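Local coordinates for FtsZ-like protein of unknown function (Nostoc punctiforme, PDB 3C8L) that is of unknown function, probably related to FtsZ, and forms an assembly of four chains, at residues A[89-95]-A[106-110]. Numbering follows the deposited sequence. Where two conformers were deposited one is given.
Sequences GGMIVQG and DEMLI
Met108 O is held from the facing strand by Val93 N, which gives it a hydrogen bond of 2.9 Å, nearly straight at 168° and in the carbonyl plane; Ile92 CA, 3.4 Å from the same oxygen, adds a weaker CA-H...O contact. Val93 O returns the bond to Met108 N. The same reciprocal pairing joins Met91 and Ile110, Met91 N bonding to Ile110 O and Ile110 N to Met91 O. Gly90, with its positive phi, approaches that same Ile110 O by a CA-H...O contact, its CA 3.2 Å from the oxygen. Beyond Gln94, Gly95 N bonds to Asp106 O. These are the two arms of an antiparallel beta hairpin, strand 81-94 turning back into strand 107-120 through a long connecting loop, within the Lin0512 family region. On the Val93 face, Ile110 CD1 touches two methyls, 3.9 Å from Val93 CG2 and 4.1 Å from Met91 CE. Its chi1 of -54° places CG1 anti to the carbonyl carbon, with CD1 extended beyond it. Next along, Met108 bends at chi3 in the conformer described and lays CE beside Val93 CG1, 3.8 Å away. A second subunit packs on this face, with its Ala61 against Met91 and Ala114 against Val93. The other face carries Ile92, whose CG1 lies alongside Leu109 CD2, while its CG2 meets Glu107 CG diagonally at 3.8 Å. Glu107 stretches out from there and hydrogen-bonds through OE1 to Tyr64 OH; an alanine here, lacking the CG that packs on Ile92 CG2, would probably leave the Tyr64 hydroxyl without its carboxylate partner and thin the packing around that methyl. Tyr64 also touches Ile92 and Leu109.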
loop_
_atom_site.group_PDB
_atom_site.type_symbol
_atom_site.label_atom_id
_atom_site.label_comp_id
_atom_site.label_asym_id
_atom_site.label_seq_id
_atom_site.Cartn_x
_atom_site.Cartn_y
_atom_site.Cartn_z
ATOM N N GLY A 89 4.358 1.791 19.897
ATOM C CA GLY A 89 4.580 2.621 18.718
ATOM C C GLY A 89 3.317 2.635 17.901
ATOM O O GLY A 89 2.209 2.474 18.413
ATOM N N GLY A 90 3.476 2.775 16.597
ATOM C CA GLY A 90 2.312 2.890 15.757
ATOM C C GLY A 90 1.597 4.209 16.066
ATOM O O GLY A 90 2.249 5.255 16.276
HETATM N N MSE A 91 0.269 4.182 16.070
HETATM C CA MSE A 91 -0.476 5.399 16.363
HETATM C C MSE A 91 -1.912 5.088 16.788
HETATM O O MSE A 91 -2.465 4.061 16.397
HETATM C CB MSE A 91 -0.521 6.317 15.120
HETATM C CG MSE A 91 -0.902 7.765 15.395
HETATM SE SE MSE A 91 -0.602 8.951 13.898
HETATM C CE MSE A 91 -2.258 8.636 13.179
ATOM N N ILE A 92 -2.478 5.937 17.643
ATOM C CA ILE A 92 -3.892 5.865 18.006
ATOM C C ILE A 92 -4.583 7.080 17.340
ATOM O O ILE A 92 -4.118 8.218 17.475
ATOM C CB ILE A 92 -4.153 6.010 19.509
ATOM C CG1 ILE A 92 -3.509 4.840 20.251
ATOM C CG2 ILE A 92 -5.669 6.084 19.761
ATOM C CD1 ILE A 92 -3.562 4.942 21.798
ATOM N N VAL A 93 -5.680 6.838 16.621
ATOM C CA VAL A 93 -6.488 7.925 16.087
ATOM C C VAL A 93 -7.715 7.977 17.043
ATOM O O VAL A 93 -8.465 6.998 17.151
ATOM C CB VAL A 93 -6.948 7.680 14.657
ATOM C CG1 VAL A 93 -7.814 8.842 14.192
ATOM C CG2 VAL A 93 -5.741 7.466 13.736
ATOM N N GLN A 94 -7.869 9.101 17.744
ATOM C CA GLN A 94 -8.987 9.341 18.660
ATOM C C GLN A 94 -10.208 9.851 17.928
ATOM O O GLN A 94 -10.127 10.742 17.084
ATOM C CB GLN A 94 -8.618 10.432 19.668
ATOM C CG GLN A 94 -7.579 10.055 20.678
ATOM C CD GLN A 94 -8.096 9.069 21.708
ATOM O OE1 GLN A 94 -9.309 8.931 21.909
ATOM N NE2 GLN A 94 -7.184 8.396 22.378
ATOM N N GLY A 95 -11.370 9.326 18.268
ATOM C CA GLY A 95 -12.584 9.801 17.643
ATOM C C GLY A 95 -13.769 9.084 18.264
ATOM O O GLY A 95 -13.706 7.885 18.519
ATOM N N ASP A 106 -13.491 4.618 21.413
ATOM C CA ASP A 106 -13.138 5.848 20.694
ATOM C C ASP A 106 -11.747 5.843 20.081
ATOM O O ASP A 106 -11.151 6.911 19.876
ATOM C CB ASP A 106 -13.254 7.085 21.628
ATOM C CG ASP A 106 -14.671 7.377 22.118
ATOM O OD1 ASP A 106 -15.663 6.754 21.684
ATOM O OD2 ASP A 106 -14.795 8.312 22.961
ATOM N N GLU A 107 -11.223 4.665 19.767
ATOM C CA GLU A 107 -9.901 4.603 19.192
ATOM C C GLU A 107 -9.740 3.686 17.981
ATOM O O GLU A 107 -10.432 2.669 17.845
ATOM C CB GLU A 107 -8.933 4.052 20.252
ATOM C CG GLU A 107 -8.801 4.900 21.518
ATOM C CD GLU A 107 -7.849 4.355 22.544
ATOM O OE1 GLU A 107 -7.403 3.223 22.426
ATOM O OE2 GLU A 107 -7.552 5.094 23.519
HETATM N N MSE A 108 -8.940 4.144 17.029
HETATM C CA MSE A 108 -8.538 3.304 15.887
HETATM C C MSE A 108 -7.068 3.082 16.188
HETATM O O MSE A 108 -6.344 4.037 16.491
HETATM C CB MSE A 108 -8.678 3.921 14.493
HETATM C CG MSE A 108 -10.071 4.129 14.012
HETATM SE SE MSE A 108 -10.100 4.361 12.090
HETATM C CE MSE A 108 -9.524 6.139 12.085
ATOM N N LEU A 109 -6.629 1.832 16.086
ATOM C CA LEU A 109 -5.260 1.455 16.374
ATOM C C LEU A 109 -4.510 1.113 15.100
ATOM O O LEU A 109 -4.971 0.279 14.300
ATOM C CB LEU A 109 -5.229 0.249 17.326
ATOM C CG LEU A 109 -6.107 0.376 18.586
ATOM C CD1 LEU A 109 -5.959 -0.901 19.452
ATOM C CD2 LEU A 109 -5.768 1.615 19.393
ATOM N N ILE A 110 -3.334 1.714 14.947
ATOM C CA ILE A 110 -2.501 1.511 13.783
ATOM C C ILE A 110 -1.178 0.871 14.182
ATOM O O ILE A 110 -0.465 1.369 15.058
ATOM C CB ILE A 110 -2.264 2.834 13.015
ATOM C CG1 ILE A 110 -3.591 3.513 12.671
ATOM C CG2 ILE A 110 -1.430 2.519 11.783
ATOM C CD1 ILE A 110 -3.438 4.873 12.051
#